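Local coordinates for protein lactate dehydrogenase, adjacent gene encodes predicted malate dehydrogenase (Cryptosporidium parvum, PDB 2FN7) that probably catalyses the NAD-dependent interconversion of (S)-lactate and pyruvate, at residues A[10-15]-A[33-38]. Numbering follows the deposited sequence.
With NAD (nicotinamide-adenine-dinucleotide), chain C.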
loop_
_atom_site.group_PDB
_atom_site.type_symbol
_atom_site.label_atom_id
_atom_site.label_comp_id
_atom_site.label_asym_id
_atom_site.label_seq_id
_atom_site.Cartn_x
_atom_site.Cartn_y
_atom_site.Cartn_z
ATOM N N ILE A 10 -3.221 2.847 15.877
ATOM C CA ILE A 10 -4.499 3.295 16.371
ATOM C C ILE A 10 -5.173 4.135 15.322
ATOM O O ILE A 10 -4.847 5.354 15.114
ATOM C CB ILE A 10 -4.360 4.141 17.586
ATOM C CG1 ILE A 10 -3.265 3.571 18.472
ATOM C CG2 ILE A 10 -5.731 4.149 18.326
ATOM C CD1 ILE A 10 -3.384 2.071 18.674
ATOM N N GLY A 11 -6.160 3.510 14.699
ATOM C CA GLY A 11 -6.890 4.119 13.608
ATOM C C GLY A 11 -6.527 3.321 12.381
ATOM O O GLY A 11 -5.373 3.326 11.951
ATOM N N SER A 12 -7.495 2.646 11.779
ATOM C CA SER A 12 -7.260 1.798 10.629
ATOM C C SER A 12 -7.936 2.224 9.387
ATOM O O SER A 12 -8.379 1.397 8.586
ATOM C CB SER A 12 -7.639 0.384 10.979
ATOM O OG SER A 12 -6.930 0.028 12.184
ATOM N N GLY A 13 -8.028 3.545 9.210
ATOM C CA GLY A 13 -8.581 4.021 7.962
ATOM C C GLY A 13 -7.509 3.995 6.875
ATOM O O GLY A 13 -6.669 3.086 6.801
ATOM N N GLN A 14 -7.513 5.018 6.031
ATOM C CA GLN A 14 -6.598 5.081 4.854
ATOM C C GLN A 14 -5.131 4.966 5.205
ATOM O O GLN A 14 -4.478 4.097 4.765
ATOM C CB GLN A 14 -6.799 6.383 4.071
ATOM C CG GLN A 14 -8.214 6.600 3.582
ATOM C CD GLN A 14 -8.508 5.784 2.302
ATOM O OE1 GLN A 14 -8.588 4.508 2.335
ATOM N NE2 GLN A 14 -8.652 6.510 1.155
ATOM N N ILE A 15 -4.633 5.825 6.068
ATOM C CA ILE A 15 -3.217 5.778 6.403
ATOM C C ILE A 15 -2.864 4.545 7.203
ATOM O O ILE A 15 -1.848 3.872 6.903
ATOM C CB ILE A 15 -2.819 7.066 7.227
ATOM C CG1 ILE A 15 -3.023 8.326 6.370
ATOM C CG2 ILE A 15 -1.415 6.887 7.822
ATOM C CD1 ILE A 15 -2.852 9.553 7.195
ATOM N N LEU A 33 -3.594 -3.562 14.441
ATOM C CA LEU A 33 -4.419 -2.551 13.795
ATOM C C LEU A 33 -5.736 -2.418 14.634
ATOM O O LEU A 33 -6.607 -3.352 14.681
ATOM C CB LEU A 33 -4.608 -3.043 12.396
ATOM C CG LEU A 33 -4.949 -2.334 11.109
ATOM C CD1 LEU A 33 -4.147 -0.996 10.885
ATOM C CD2 LEU A 33 -4.649 -3.381 9.981
ATOM N N PHE A 34 -5.807 -1.290 15.343
ATOM C CA PHE A 34 -6.884 -0.915 16.268
ATOM C C PHE A 34 -7.856 0.134 15.731
ATOM O O PHE A 34 -7.452 1.169 15.225
ATOM C CB PHE A 34 -6.281 -0.373 17.561
ATOM C CG PHE A 34 -7.307 0.102 18.585
ATOM C CD1 PHE A 34 -7.687 -0.744 19.689
ATOM C CD2 PHE A 34 -7.881 1.369 18.480
ATOM C CE1 PHE A 34 -8.643 -0.302 20.675
ATOM C CE2 PHE A 34 -8.830 1.838 19.442
ATOM C CZ PHE A 34 -9.227 0.998 20.558
ATOM N N ASP A 35 -9.146 -0.144 15.804
ATOM C CA ASP A 35 -10.118 0.835 15.409
ATOM C C ASP A 35 -11.388 0.615 16.240
ATOM O O ASP A 35 -11.597 -0.480 16.792
ATOM C CB ASP A 35 -10.422 0.733 13.926
ATOM C CG ASP A 35 -10.903 2.063 13.353
ATOM O OD1 ASP A 35 -11.992 2.563 13.760
ATOM O OD2 ASP A 35 -10.172 2.651 12.493
ATOM N N ILE A 36 -12.240 1.622 16.353
ATOM C CA ILE A 36 -13.482 1.419 17.110
ATOM C C ILE A 36 -14.560 1.017 16.131
ATOM O O ILE A 36 -15.615 0.601 16.561
ATOM C CB ILE A 36 -13.983 2.664 17.789
ATOM C CG1 ILE A 36 -14.247 3.744 16.726
ATOM C CG2 ILE A 36 -13.000 3.054 18.881
ATOM C CD1 ILE A 36 -14.664 5.056 17.267
ATOM N N ALA A 37 -14.318 1.147 14.832
ATOM C CA ALA A 37 -15.297 0.748 13.841
ATOM C C ALA A 37 -15.256 -0.760 13.612
ATOM O O ALA A 37 -14.215 -1.360 13.259
ATOM C CB ALA A 37 -15.089 1.447 12.539
ATOM N N GLU A 38 -16.425 -1.360 13.800
ATOM C CA GLU A 38 -16.630 -2.793 13.714
ATOM C C GLU A 38 -16.198 -3.339 12.373
ATOM O O GLU A 38 -16.524 -2.797 11.338
ATOM C CB GLU A 38 -18.137 -3.085 13.997
ATOM C CG GLU A 38 -18.643 -4.522 13.786
ATOM C CD GLU A 38 -19.861 -4.878 14.776
ATOM O OE1 GLU A 38 -20.656 -3.930 15.188
ATOM O OE2 GLU A 38 -20.000 -6.117 15.138
HETATM P PA NAD C . -9.550 8.020 7.881
HETATM O O1A NAD C . -9.407 7.279 6.700
HETATM O O2A NAD C . -10.776 8.735 8.072
HETATM O O5B NAD C . -9.250 7.250 9.138
HETATM C C5B NAD C . -9.379 7.676 10.514
HETATM C C4B NAD C . -9.729 6.321 11.248
HETATM O O4B NAD C . -9.901 6.712 12.568
HETATM C C3B NAD C . -11.153 5.647 10.870
HETATM O O3B NAD C . -11.013 4.321 10.401
HETATM C C2B NAD C . -11.890 5.726 12.146
HETATM O O2B NAD C . -12.854 4.744 12.491
HETATM C C1B NAD C . -10.828 5.732 13.131
HETATM N N9A NAD C . -11.199 6.222 14.411
HETATM C C8A NAD C . -12.049 7.150 14.881
HETATM N N7A NAD C . -12.321 7.519 16.014
HETATM C C5A NAD C . -11.466 6.669 16.586
HETATM C C6A NAD C . -11.171 6.466 17.958
HETATM N N6A NAD C . -11.783 7.156 18.925
HETATM N N1A NAD C . -10.210 5.520 18.264
HETATM C C2A NAD C . -9.618 4.812 17.241
HETATM N N3A NAD C . -9.844 4.917 15.965
HETATM C C4A NAD C . -10.767 5.868 15.681
HETATM O O3 NAD C . -8.316 9.160 8.018
HETATM P PN NAD C . -6.868 9.105 7.313
HETATM O O1N NAD C . -6.971 9.442 5.942
HETATM O O2N NAD C . -6.190 7.828 7.658
HETATM O O5D NAD C . -6.184 10.323 8.174
HETATM C C5D NAD C . -5.961 10.111 9.535
HETATM C C4D NAD C . -5.555 11.439 10.200
HETATM O O4D NAD C . -4.194 11.787 9.727
HETATM C C3D NAD C . -6.413 12.693 9.860
HETATM O O3D NAD C . -6.417 13.472 11.038
HETATM C C2D NAD C . -5.610 13.377 8.723
HETATM O O2D NAD C . -5.899 14.811 8.632
HETATM C C1D NAD C . -4.226 13.133 9.168
HETATM N N1N NAD C . -3.184 13.242 8.176
HETATM C C2N NAD C . -1.998 13.733 8.796
HETATM C C3N NAD C . -0.859 13.966 8.031
HETATM C C7N NAD C . 0.503 14.476 8.592
HETATM O O7N NAD C . 1.410 14.672 7.786
HETATM N N7N NAD C . 0.656 14.452 9.950
HETATM C C4N NAD C . -0.824 13.725 6.617
HETATM C C5N NAD C . -2.097 13.195 6.029
HETATM C C6N NAD C . -3.290 12.939 6.734
#
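Ile-10 and Phe-34 form a parallel bridge, their CA atoms 4.8 Å apart, at the C-terminal ends of the two strands of a Rossmann beta-alpha-beta unit. One residue on, Gly-11 N donates to Phe-34 O (2.7 Å), while Ser-12 OG adds a weak bond to the same carbonyl and rests against CD1 of Leu-33. On the face shared by Ile-10 and Phe-34, the CG2 branch of Ile-10 meets ring atom CD2 obliquely at 3.5 Å, and C2A of the NAD adenine lies at the ring's edge.

Asp-35 bonds to both the turn and the cofactor. With CG anti to the backbone N (chi1 -154°), its carboxylate reaches back to the glycine-rich turn, where Ser-12 N meets Asp-35 OD2 at 2.8 Å in a nearly straight bond (168°), from the anti side. OD2 also accepts hydroxyl O3B of the adenosine ribose, and Asp-35 OD1 takes NAD O2B at 2.7 Å. Ala-37 N closes an Asx turn on OD1, fixing the carboxylate further. Beyond Gly-13, at the N-cap of helix 14-25, Gln-14 N bonds to O1A of the adenosine-side phosphate and Ile-15 N to O2N of the nicotinamide-side phosphate. The acidic group thus grips both adenosine ribose hydroxyls, consistent with a preference for NAD over NADP, whose 2'-phosphate it would probably repel.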